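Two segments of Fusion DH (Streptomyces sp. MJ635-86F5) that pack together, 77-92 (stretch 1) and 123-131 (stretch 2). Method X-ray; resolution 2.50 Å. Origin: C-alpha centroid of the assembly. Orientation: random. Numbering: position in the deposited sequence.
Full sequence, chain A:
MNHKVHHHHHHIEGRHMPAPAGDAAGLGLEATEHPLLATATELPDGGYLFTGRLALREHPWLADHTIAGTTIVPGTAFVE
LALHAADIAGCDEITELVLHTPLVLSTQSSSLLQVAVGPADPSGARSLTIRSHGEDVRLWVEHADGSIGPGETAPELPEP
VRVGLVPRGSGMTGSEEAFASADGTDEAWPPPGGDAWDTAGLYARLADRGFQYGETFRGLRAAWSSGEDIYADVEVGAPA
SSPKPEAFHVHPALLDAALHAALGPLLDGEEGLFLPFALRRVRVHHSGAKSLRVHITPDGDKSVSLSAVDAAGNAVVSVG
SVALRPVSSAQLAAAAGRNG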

# COMPACT_ATOMS: atom_id res chain seq x y z
N ALA A 77 8.88 19.56 -3.64
CA ALA A 77 7.69 18.69 -3.52
C ALA A 77 8.05 17.30 -3.09
O ALA A 77 7.31 16.68 -2.29
N PHE A 78 9.16 16.77 -3.58
CA PHE A 78 9.59 15.45 -3.07
C PHE A 78 9.98 15.54 -1.58
O PHE A 78 9.69 14.66 -0.78
N VAL A 79 10.58 16.66 -1.20
CA VAL A 79 10.80 16.95 0.22
C VAL A 79 9.49 16.95 1.02
O VAL A 79 9.42 16.33 2.11
N GLU A 80 8.46 17.62 0.48
CA GLU A 80 7.21 17.66 1.18
C GLU A 80 6.65 16.22 1.39
O GLU A 80 6.16 15.88 2.48
N LEU A 81 6.75 15.39 0.35
CA LEU A 81 6.22 14.05 0.44
C LEU A 81 6.93 13.31 1.57
O LEU A 81 6.27 12.67 2.36
N ALA A 82 8.26 13.43 1.66
CA ALA A 82 9.02 12.80 2.70
C ALA A 82 8.67 13.36 4.11
O ALA A 82 8.60 12.61 5.06
N LEU A 83 8.43 14.66 4.20
CA LEU A 83 7.98 15.25 5.45
C LEU A 83 6.67 14.59 5.90
O LEU A 83 6.56 14.23 7.08
N HIS A 84 5.73 14.35 4.99
CA HIS A 84 4.50 13.69 5.39
C HIS A 84 4.78 12.27 5.90
O HIS A 84 4.32 11.86 6.99
N ALA A 85 5.60 11.54 5.17
CA ALA A 85 5.95 10.22 5.66
C ALA A 85 6.61 10.30 7.03
O ALA A 85 6.34 9.51 7.92
N ALA A 86 7.53 11.26 7.19
CA ALA A 86 8.26 11.41 8.44
C ALA A 86 7.28 11.62 9.61
O ALA A 86 7.37 10.95 10.64
N ASP A 87 6.36 12.52 9.40
CA ASP A 87 5.38 12.83 10.35
C ASP A 87 4.55 11.57 10.72
O ASP A 87 4.43 11.23 11.89
N ILE A 88 4.05 10.82 9.76
CA ILE A 88 3.20 9.70 10.11
C ILE A 88 3.98 8.60 10.82
O ILE A 88 3.45 7.93 11.72
N ALA A 89 5.23 8.42 10.45
CA ALA A 89 6.10 7.39 11.05
C ALA A 89 6.85 7.82 12.30
O ALA A 89 7.72 7.10 12.74
N GLY A 90 6.59 9.00 12.85
CA GLY A 90 7.28 9.38 14.10
C GLY A 90 8.77 9.75 13.97
O GLY A 90 9.50 9.72 14.97
N CYS A 91 9.24 10.18 12.79
CA CYS A 91 10.65 10.61 12.68
C CYS A 91 10.83 12.12 12.64
O CYS A 91 10.09 12.83 12.00
N ASP A 92 11.88 12.61 13.29
CA ASP A 92 12.11 14.08 13.44
C ASP A 92 12.75 14.75 12.25
O ASP A 92 12.77 15.97 12.15
N SER A 123 18.56 2.02 15.69
CA SER A 123 18.71 3.46 15.95
C SER A 123 17.45 4.24 15.62
O SER A 123 17.39 5.41 15.90
N GLY A 124 16.47 3.62 14.94
CA GLY A 124 15.23 4.34 14.54
C GLY A 124 15.19 4.90 13.11
O GLY A 124 14.21 5.51 12.71
N ALA A 125 16.26 4.72 12.35
CA ALA A 125 16.33 5.17 10.97
C ALA A 125 15.59 4.19 10.06
O ALA A 125 15.61 2.98 10.28
N ARG A 126 14.99 4.75 9.01
CA ARG A 126 14.20 4.01 8.03
C ARG A 126 14.60 4.40 6.61
O ARG A 126 14.80 5.55 6.35
N SER A 127 14.66 3.46 5.70
CA SER A 127 14.84 3.82 4.31
C SER A 127 13.53 4.48 3.79
O SER A 127 12.43 4.25 4.31
N LEU A 128 13.66 5.27 2.77
CA LEU A 128 12.52 5.95 2.16
C LEU A 128 12.75 5.98 0.63
O LEU A 128 13.85 6.24 0.21
N THR A 129 11.71 5.73 -0.15
CA THR A 129 11.76 5.86 -1.61
C THR A 129 10.49 6.48 -2.18
O THR A 129 9.41 6.24 -1.67
N ILE A 130 10.64 7.24 -3.27
CA ILE A 130 9.52 7.87 -3.97
C ILE A 130 9.59 7.52 -5.45
O ILE A 130 10.65 7.62 -6.12
N ARG A 131 8.48 7.04 -5.95
CA ARG A 131 8.42 6.44 -7.27
C ARG A 131 7.04 6.69 -7.88
O ARG A 131 6.09 7.00 -7.17

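The helix of stretch 1 (77-88) lies across the strand 126-131 at an angle of 134° between their N-to-C directions, with the axes approaching to 9.8 Å. This spacing is bridged chiefly by alternate strand residues, Arg126, Leu128 and Ile130, whose CA-to-CB bonds all point toward stretch 1. The helix answers with Phe78 and Leu81 near Ile130 and with two alanines near Leu128, where the longer strand side chain supplies the bump and the helix the hollow.

Ile130 is the largest contributor. In its m,t rotamer it extends to the helix surface, where Ile130 CD1 lies 3.6 Å from Phe78 O and 4.1 Å from Leu81 CB; the methyl thus reaches backbone as well as side chain. Phe78 O also accepts the helical hydrogen bond from Ala82 N at 3.1 Å. The second branch, Ile130 CG2, meets Phe78 CD1 at 3.9 Å, approaching the ring obliquely. Phe78 (chi1 m) leaves CA sideways, and its ring lies beside the isoleucine.

One helical turn on, the hollow is made by two alanines. Leu128, with chi1 t and chi2 at 141°, between wells, places Leu128 CD1 3.9 Å from Ala82 CB and 4.0 Å from Ala85 CB. A single methyl therefore touches both short side chains.

Around Arg126 the packing changes character. Arg126 (m,t,t, chi4 -90°) runs its aliphatic portion past Cys91 (chi1 m); Cys91 SG is 3.9 Å from Arg126 CD and sits at the edge of the guanidinium, near its plane. Ala89 CB covers one face of that group, 4.1 Å from Arg126 NE. No hydrogen bond crosses between the stretches; Arg126 NH1 finds its partner elsewhere in the structure. The interface, 355 Å² summed over both sides, therefore rests on fit of shape.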

# COMPACT_ATOMS: atom_id res chain seq x y z
CB ALA A 77 6.90 18.64 -4.80
CB PHE A 78 10.77 14.94 -3.88
CG PHE A 78 10.42 14.54 -5.29
CD1 PHE A 78 9.51 13.52 -5.52
CD2 PHE A 78 11.00 15.16 -6.37
CE1 PHE A 78 9.16 13.17 -6.81
CE2 PHE A 78 10.69 14.78 -7.68
CZ PHE A 78 9.79 13.79 -7.89
CB VAL A 79 11.48 18.27 0.39
CG1 VAL A 79 11.60 18.64 1.85
CG2 VAL A 79 12.89 18.19 -0.18
CB GLU A 80 6.21 18.51 0.44
CG GLU A 80 4.77 18.45 1.00
CD GLU A 80 4.62 19.02 2.41
OE1 GLU A 80 5.58 19.71 2.92
OE2 GLU A 80 3.52 18.84 2.99
CB LEU A 81 6.41 13.32 -0.87
CG LEU A 81 5.49 13.83 -1.97
CD1 LEU A 81 5.90 13.29 -3.31
CD2 LEU A 81 4.03 13.55 -1.69
CB ALA A 82 10.50 12.97 2.44
CB LEU A 83 7.82 16.77 5.34
CG LEU A 83 9.18 17.49 5.20
CD1 LEU A 83 9.00 18.95 4.81
CD2 LEU A 83 10.03 17.38 6.47
CB HIS A 84 3.47 13.67 4.29
CG HIS A 84 2.10 13.35 4.77
ND1 HIS A 84 1.36 14.22 5.54
CD2 HIS A 84 1.37 12.21 4.68
CE1 HIS A 84 0.21 13.65 5.87
NE2 HIS A 84 0.20 12.42 5.38
CB ALA A 85 6.86 9.55 4.66
CB ALA A 86 9.25 12.54 8.35
CB ASP A 87 4.52 13.95 9.80
CG ASP A 87 3.42 14.37 10.75
OD1 ASP A 87 3.68 14.45 11.94
OD2 ASP A 87 2.28 14.61 10.31
CB ILE A 88 2.50 9.16 8.87
CG1 ILE A 88 1.60 10.25 8.24
CG2 ILE A 88 1.69 7.94 9.19
CD1 ILE A 88 0.53 10.76 9.17
CB ALA A 89 7.11 6.93 10.03
CB CYS A 91 11.31 10.00 11.43
SG CYS A 91 11.27 8.22 11.32
CB ASP A 92 13.02 14.33 14.65
CG ASP A 92 12.36 13.97 16.00
OD1 ASP A 92 11.11 14.02 16.10
OD2 ASP A 92 13.13 13.65 16.94
CB SER A 123 19.89 4.03 15.12
OG SER A 123 19.59 3.98 13.71
CB ALA A 125 17.76 5.31 10.52
CB ARG A 126 12.74 4.34 8.21
CG ARG A 126 12.15 3.96 9.58
CD ARG A 126 10.80 4.64 9.74
NE ARG A 126 10.09 4.30 10.96
CZ ARG A 126 9.24 3.30 11.08
NH1 ARG A 126 8.96 2.50 10.06
NH2 ARG A 126 8.64 3.11 12.20
CB SER A 127 15.10 2.59 3.51
OG SER A 127 13.86 1.90 3.38
CB LEU A 128 12.39 7.38 2.69
CG LEU A 128 11.25 8.21 2.09
CD1 LEU A 128 10.57 9.08 3.12
CD2 LEU A 128 11.72 9.06 0.92
CB THR A 129 11.87 4.47 -2.25
OG1 THR A 129 12.84 3.73 -1.53
CG2 THR A 129 12.28 4.55 -3.67
CB ILE A 130 9.53 9.38 -3.83
CG1 ILE A 130 9.62 9.79 -2.34
CG2 ILE A 130 8.28 9.96 -4.44
CD1 ILE A 130 9.81 11.28 -2.09
CB ARG A 131 8.67 4.94 -7.19
CG ARG A 131 7.49 4.21 -6.53
CD ARG A 131 7.64 2.72 -6.45
NE ARG A 131 6.42 2.15 -5.88
CZ ARG A 131 6.18 0.83 -5.78
NH1 ARG A 131 5.04 0.42 -5.24
NH2 ARG A 131 7.05 -0.09 -6.22